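Side-chain contacts in peroxisomal membrane protein PEX15 (Saccharomyces cerevisiae, PDB 5VXV), which docks the Pex1/Pex6 AAA-ATPase on the peroxisomal membrane, where that complex mediates extraction of the PEX5 receptor: residues D128-Y133 with E148-F153; K82-D87 with L91-K96. One frame throughout, in Å; residues are numbered along the deposited sequence.

Contact 1 (D128-Y133 with E148-F153); sequences DFIFVY and ELIEIF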
loop_
_atom_site.group_PDB
_atom_site.type_symbol
_atom_site.label_atom_id
_atom_site.label_comp_id
_atom_site.label_asym_id
_atom_site.label_seq_id
_atom_site.Cartn_x
_atom_site.Cartn_y
_atom_site.Cartn_z
ATOM N N ASP A 128 -3.497 11.762 -5.771
ATOM C CA ASP A 128 -2.460 12.595 -6.371
ATOM C C ASP A 128 -1.403 11.738 -7.056
ATOM O O ASP A 128 -0.952 12.057 -8.162
ATOM C CB ASP A 128 -1.804 13.489 -5.318
ATOM C CG ASP A 128 -2.670 14.673 -4.922
ATOM O OD1 ASP A 128 -3.619 15.014 -5.662
ATOM O OD2 ASP A 128 -2.381 15.277 -3.867
ATOM N N PHE A 129 -0.990 10.642 -6.414
ATOM C CA PHE A 129 0.046 9.812 -7.016
ATOM C C PHE A 129 -0.464 9.106 -8.263
ATOM O O PHE A 129 0.280 8.947 -9.238
ATOM C CB PHE A 129 0.574 8.773 -6.034
ATOM C CG PHE A 129 1.491 7.794 -6.686
ATOM C CD1 PHE A 129 2.788 8.159 -7.000
ATOM C CD2 PHE A 129 1.044 6.538 -7.054
ATOM C CE1 PHE A 129 3.629 7.282 -7.636
ATOM C CE2 PHE A 129 1.885 5.655 -7.692
ATOM C CZ PHE A 129 3.177 6.030 -7.986
ATOM N N ILE A 130 -1.716 8.644 -8.243
ATOM C CA ILE A 130 -2.275 7.984 -9.420
ATOM C C ILE A 130 -2.180 8.903 -10.632
ATOM O O ILE A 130 -1.814 8.467 -11.730
ATOM C CB ILE A 130 -3.723 7.537 -9.147
ATOM C CG1 ILE A 130 -3.737 6.390 -8.131
ATOM C CG2 ILE A 130 -4.405 7.082 -10.436
ATOM C CD1 ILE A 130 -5.103 6.100 -7.543
ATOM N N PHE A 131 -2.496 10.188 -10.455
ATOM C CA PHE A 131 -2.382 11.129 -11.566
ATOM C C PHE A 131 -0.939 11.234 -12.041
ATOM O O PHE A 131 -0.667 11.221 -13.248
ATOM C CB PHE A 131 -2.910 12.506 -11.161
ATOM C CG PHE A 131 -2.734 13.555 -12.229
ATOM C CD1 PHE A 131 -3.711 13.756 -13.188
ATOM C CD2 PHE A 131 -1.585 14.325 -12.285
ATOM C CE1 PHE A 131 -3.551 14.707 -14.176
ATOM C CE2 PHE A 131 -1.419 15.278 -13.275
ATOM C CZ PHE A 131 -2.406 15.469 -14.220
ATOM N N VAL A 132 0.001 11.363 -11.102
ATOM C CA VAL A 132 1.414 11.418 -11.466
ATOM C C VAL A 132 1.797 10.186 -12.273
ATOM O O VAL A 132 2.470 10.282 -13.306
ATOM C CB VAL A 132 2.291 11.560 -10.208
ATOM C CG1 VAL A 132 3.774 11.393 -10.554
ATOM C CG2 VAL A 132 2.061 12.912 -9.549
ATOM N N TYR A 133 1.374 9.007 -11.812
ATOM C CA TYR A 133 1.823 7.774 -12.447
ATOM C C TYR A 133 1.292 7.656 -13.870
ATOM O O TYR A 133 2.053 7.372 -14.802
ATOM C CB TYR A 133 1.405 6.555 -11.622
ATOM C CG TYR A 133 1.946 5.275 -12.216
ATOM C CD1 TYR A 133 3.250 4.871 -11.972
ATOM C CD2 TYR A 133 1.167 4.495 -13.053
ATOM C CE1 TYR A 133 3.758 3.715 -12.530
ATOM C CE2 TYR A 133 1.662 3.338 -13.618
ATOM C CZ TYR A 133 2.958 2.953 -13.357
ATOM O OH TYR A 133 3.450 1.801 -13.924
ATOM N N GLU A 148 -3.522 -3.247 -9.389
ATOM C CA GLU A 148 -3.412 -3.460 -7.949
ATOM C C GLU A 148 -3.536 -2.145 -7.191
ATOM O O GLU A 148 -4.188 -2.082 -6.141
ATOM C CB GLU A 148 -2.086 -4.148 -7.612
ATOM C CG GLU A 148 -1.922 -4.476 -6.128
ATOM C CD GLU A 148 -0.627 -5.207 -5.815
ATOM O OE1 GLU A 148 0.458 -4.609 -5.971
ATOM O OE2 GLU A 148 -0.695 -6.386 -5.413
ATOM N N LEU A 149 -2.908 -1.086 -7.705
ATOM C CA LEU A 149 -2.951 0.213 -7.040
ATOM C C LEU A 149 -4.385 0.719 -6.918
ATOM O O LEU A 149 -4.806 1.182 -5.851
ATOM C CB LEU A 149 -2.083 1.211 -7.809
ATOM C CG LEU A 149 -2.132 2.669 -7.348
ATOM C CD1 LEU A 149 -1.661 2.802 -5.908
ATOM C CD2 LEU A 149 -1.300 3.537 -8.278
ATOM N N ILE A 150 -5.154 0.645 -8.005
ATOM C CA ILE A 150 -6.530 1.126 -7.951
ATOM C C ILE A 150 -7.356 0.254 -7.015
ATOM O O ILE A 150 -8.224 0.750 -6.287
ATOM C CB ILE A 150 -7.143 1.182 -9.362
ATOM C CG1 ILE A 150 -6.277 2.037 -10.296
ATOM C CG2 ILE A 150 -8.562 1.740 -9.301
ATOM C CD1 ILE A 150 -6.056 3.466 -9.830
ATOM N N GLU A 151 -7.089 -1.052 -6.996
ATOM C CA GLU A 151 -7.878 -1.932 -6.145
ATOM C C GLU A 151 -7.532 -1.747 -4.670
ATOM O O GLU A 151 -8.399 -1.929 -3.810
ATOM C CB GLU A 151 -7.706 -3.380 -6.605
ATOM C CG GLU A 151 -8.382 -3.620 -7.957
ATOM C CD GLU A 151 -8.497 -5.081 -8.336
ATOM O OE1 GLU A 151 -7.959 -5.937 -7.602
ATOM O OE2 GLU A 151 -9.129 -5.369 -9.378
ATOM N N ILE A 152 -6.296 -1.348 -4.350
ATOM C CA ILE A 152 -5.999 -0.931 -2.980
ATOM C C ILE A 152 -6.855 0.272 -2.609
ATOM O O ILE A 152 -7.494 0.305 -1.552
ATOM C CB ILE A 152 -4.500 -0.615 -2.814
ATOM C CG1 ILE A 152 -3.657 -1.882 -2.945
ATOM C CG2 ILE A 152 -4.238 0.038 -1.452
ATOM C CD1 ILE A 152 -2.168 -1.612 -3.079
ATOM N N PHE A 153 -6.871 1.284 -3.476
ATOM C CA PHE A 153 -7.641 2.490 -3.201
ATOM C C PHE A 153 -9.105 2.154 -2.941
ATOM O O PHE A 153 -9.695 2.618 -1.960
ATOM C CB PHE A 153 -7.504 3.466 -4.371
ATOM C CG PHE A 153 -8.178 4.791 -4.144
ATOM C CD1 PHE A 153 -9.506 4.972 -4.488
ATOM C CD2 PHE A 153 -7.481 5.855 -3.596
ATOM C CE1 PHE A 153 -10.131 6.188 -4.283
ATOM C CE2 PHE A 153 -8.101 7.073 -3.390
ATOM C CZ PHE A 153 -9.427 7.238 -3.732
#
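Phe129 O accepts the backbone bond from Tyr133 N at 2.8 Å, the shortest polar bond within the segments; across the contact itself no hydrogen bond forms, and Phe129 meets its partner through its ring. With CG anti to the backbone N (chi1 172°), the ring end comes near Leu149, whose CD2 lies at the ring edge, near the ring plane, 3.9 Å from Phe129 CE2. Leu149 CD2 also lies 3.8 Å from Ile130 CG1, so this one methyl touches two successive residues. The Ile130 and Leu149 side chains lie alongside, pointing opposite ways. Ile130 CD1 reaches 3.6 Å to Ile150 CD1, which also lies 4.0 Å from Ile130 CG2; the bent Ile150 chain (chi2 -58°) brings that methyl to its partner. Trimming Ile130 to an alanine would remove CG1, CG2 and CD1, and is likely to open a gap beside Leu149 CD2 and leave Ile150 CD1 without its partner on this helix. The axes pass 11.5 Å apart at 165°, an antiparallel pairing wide enough that side-chain ends, all buried, make the contact. Helix 112-136 and helix 143-161 thus form an antiparallel helical hairpin in this part of the protein, which is predicted to be cytoplasmic. Tyr133 OH bonds to Asp142 N near the turn, Met126 extends the interface along helix 112-136, helix 91-108 packs against Tyr133 through Leu91, and helix 196-217 reaches Ile150 through Ile200.

Contact 2 (K82-D87 with L91-K96); sequences KIILGD and LLVINK
A short helical hairpin brings Ile84 and Ile94 together: helix 75-86 passes through the turn around Asp87 and Ser89 into helix 91-108, the axes of the short segments 82-86 and 91-96 passing 9.0 Å apart at 140°. The central side chain is Ile94. Its CG1 is anti to its own carbonyl carbon (chi1 -71°), and from there the branch reaches the backbone of 82-87, with Ile94 CG1 3.3 Å from Ile84 O. Beyond it, Ile94 CD1 lies 3.6 Å from Asp87 O. These are contacts of methylene and methyl groups with backbone oxygens, and Ile84 O also accepts a hydrogen bond from Asp87 N at 3.2 Å. Ile84 was modelled in two conformers, so the contacts of its side chain with Ile94 and Val93 are less certain than those made by its carbonyl oxygen. A looser apolar contact flanks the pair: Leu85 CD1 stands 4.3 Å from Ile94 CG2. Within the turn, Asp87 OD1 is hydrogen-bonded to Ser89 OG. Phe129 of helix 112-136 touches Leu85. Two helices joined by a few residues and packed through aliphatic side chains are characteristic of an alpha hairpin in an all-helical domain.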
loop_
_atom_site.group_PDB
_atom_site.type_symbol
_atom_site.label_atom_id
_atom_site.label_comp_id
_atom_site.label_asym_id
_atom_site.label_seq_id
_atom_site.Cartn_x
_atom_site.Cartn_y
_atom_site.Cartn_z
ATOM N N LYS A 82 8.829 10.046 -0.525
ATOM C CA LYS A 82 9.517 10.645 -1.665
ATOM C C LYS A 82 10.442 9.641 -2.344
ATOM O O LYS A 82 10.562 9.634 -3.574
ATOM C CB LYS A 82 10.301 11.878 -1.216
ATOM C CG LYS A 82 9.426 13.050 -0.794
ATOM C CD LYS A 82 10.256 14.265 -0.416
ATOM C CE LYS A 82 9.374 15.441 -0.023
ATOM N N ILE A 83 11.103 8.787 -1.560
ATOM C CA ILE A 83 12.008 7.795 -2.135
ATOM C C ILE A 83 11.221 6.724 -2.879
ATOM O O ILE A 83 11.541 6.375 -4.021
ATOM C CB ILE A 83 12.888 7.170 -1.037
ATOM C CG1 ILE A 83 13.810 8.225 -0.422
ATOM C CG2 ILE A 83 13.708 6.005 -1.602
ATOM C CD1 ILE A 83 14.538 7.752 0.823
ATOM N N ILE A 84 10.185 6.181 -2.240
ATOM C CA ILE A 84 9.469 5.048 -2.817
ATOM C C ILE A 84 8.597 5.503 -3.980
ATOM O O ILE A 84 8.636 4.920 -5.070
ATOM C CB ILE A 84 8.656 4.324 -1.729
ATOM C CG1 ILE A 84 9.620 3.640 -0.754
ATOM C CG2 ILE A 84 7.711 3.297 -2.348
ATOM C CD1 ILE A 84 8.962 2.951 0.422
ATOM N N LEU A 85 7.793 6.548 -3.774
ATOM C CA LEU A 85 6.970 7.053 -4.867
ATOM C C LEU A 85 7.815 7.671 -5.975
ATOM O O LEU A 85 7.326 7.823 -7.101
ATOM C CB LEU A 85 5.957 8.077 -4.349
ATOM C CG LEU A 85 4.662 7.515 -3.752
ATOM C CD1 LEU A 85 4.930 6.586 -2.578
ATOM C CD2 LEU A 85 3.740 8.656 -3.340
ATOM N N GLY A 86 9.072 8.017 -5.684
ATOM C CA GLY A 86 9.946 8.589 -6.692
ATOM C C GLY A 86 10.482 7.596 -7.700
ATOM O O GLY A 86 10.948 8.006 -8.768
ATOM N N ASP A 87 10.437 6.301 -7.390
ATOM C CA ASP A 87 10.857 5.258 -8.326
ATOM C C ASP A 87 9.596 4.701 -8.975
ATOM O O ASP A 87 9.035 3.699 -8.530
ATOM C CB ASP A 87 11.655 4.165 -7.629
ATOM C CG ASP A 87 12.222 3.154 -8.607
ATOM O OD1 ASP A 87 11.884 3.236 -9.808
ATOM O OD2 ASP A 87 12.999 2.274 -8.180
ATOM N N LEU A 91 6.343 -0.069 -9.090
ATOM C CA LEU A 91 4.999 0.210 -8.601
ATOM C C LEU A 91 4.545 -0.809 -7.561
ATOM O O LEU A 91 3.779 -0.465 -6.656
ATOM C CB LEU A 91 4.026 0.248 -9.776
ATOM C CG LEU A 91 2.584 0.652 -9.471
ATOM C CD1 LEU A 91 2.522 1.994 -8.756
ATOM C CD2 LEU A 91 1.791 0.704 -10.763
ATOM N N LEU A 92 5.000 -2.062 -7.662
ATOM C CA LEU A 92 4.583 -3.059 -6.680
ATOM C C LEU A 92 5.097 -2.716 -5.286
ATOM O O LEU A 92 4.433 -3.021 -4.290
ATOM C CB LEU A 92 5.054 -4.454 -7.104
ATOM C CG LEU A 92 4.496 -4.996 -8.426
ATOM C CD1 LEU A 92 4.935 -6.439 -8.653
ATOM C CD2 LEU A 92 2.975 -4.895 -8.475
ATOM N N VAL A 93 6.264 -2.075 -5.194
ATOM C CA VAL A 93 6.771 -1.647 -3.894
ATOM C C VAL A 93 5.997 -0.438 -3.390
ATOM O O VAL A 93 5.722 -0.314 -2.191
ATOM C CB VAL A 93 8.280 -1.359 -3.982
ATOM C CG1 VAL A 93 8.802 -0.820 -2.660
ATOM C CG2 VAL A 93 9.023 -2.625 -4.371
ATOM N N ILE A 94 5.651 0.482 -4.293
ATOM C CA ILE A 94 4.758 1.583 -3.941
ATOM C C ILE A 94 3.469 1.035 -3.347
ATOM O O ILE A 94 2.962 1.543 -2.339
ATOM C CB ILE A 94 4.498 2.466 -5.179
ATOM C CG1 ILE A 94 5.762 3.260 -5.521
ATOM C CG2 ILE A 94 3.322 3.417 -4.950
ATOM C CD1 ILE A 94 5.784 3.826 -6.922
ATOM N N ASN A 95 2.932 -0.029 -3.948
ATOM C CA ASN A 95 1.706 -0.628 -3.433
ATOM C C ASN A 95 1.921 -1.229 -2.049
ATOM O O ASN A 95 1.064 -1.091 -1.168
ATOM C CB ASN A 95 1.193 -1.684 -4.411
ATOM C CG ASN A 95 0.674 -1.075 -5.703
ATOM O OD1 ASN A 95 0.429 0.128 -5.777
ATOM N ND2 ASN A 95 0.504 -1.903 -6.725
ATOM N N LYS A 96 3.057 -1.904 -1.836
ATOM C CA LYS A 96 3.373 -2.404 -0.502
ATOM C C LYS A 96 3.424 -1.268 0.511
ATOM O O LYS A 96 2.898 -1.392 1.622
ATOM C CB LYS A 96 4.703 -3.162 -0.510
ATOM C CG LYS A 96 4.675 -4.498 -1.237
ATOM C CD LYS A 96 5.971 -5.271 -1.042
ATOM C CE LYS A 96 5.940 -6.587 -1.804
ATOM N NZ LYS A 96 7.158 -7.423 -1.575
#

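From the N terminus, contact 2 comes first: residues 82-87 and 91-96 pair across three intervening residues. Only after that loop is closed does the chain run along helix 112-136 and turn into helix 143-161, where contact 1 closes a second loop of 14 residues, more than half of them helical. The two are in series and neither nest nor cross. Their centres lie about 11 Å apart, and they meet directly: Phe129 CZ is 3.6 Å from Ile94 CD1, and Glu148 OE1 probably hydrogen-bonds Asn95 ND2 at 2.8 Å. Helix 91-108, the second arm of the first hairpin, thus touches both helices of the second.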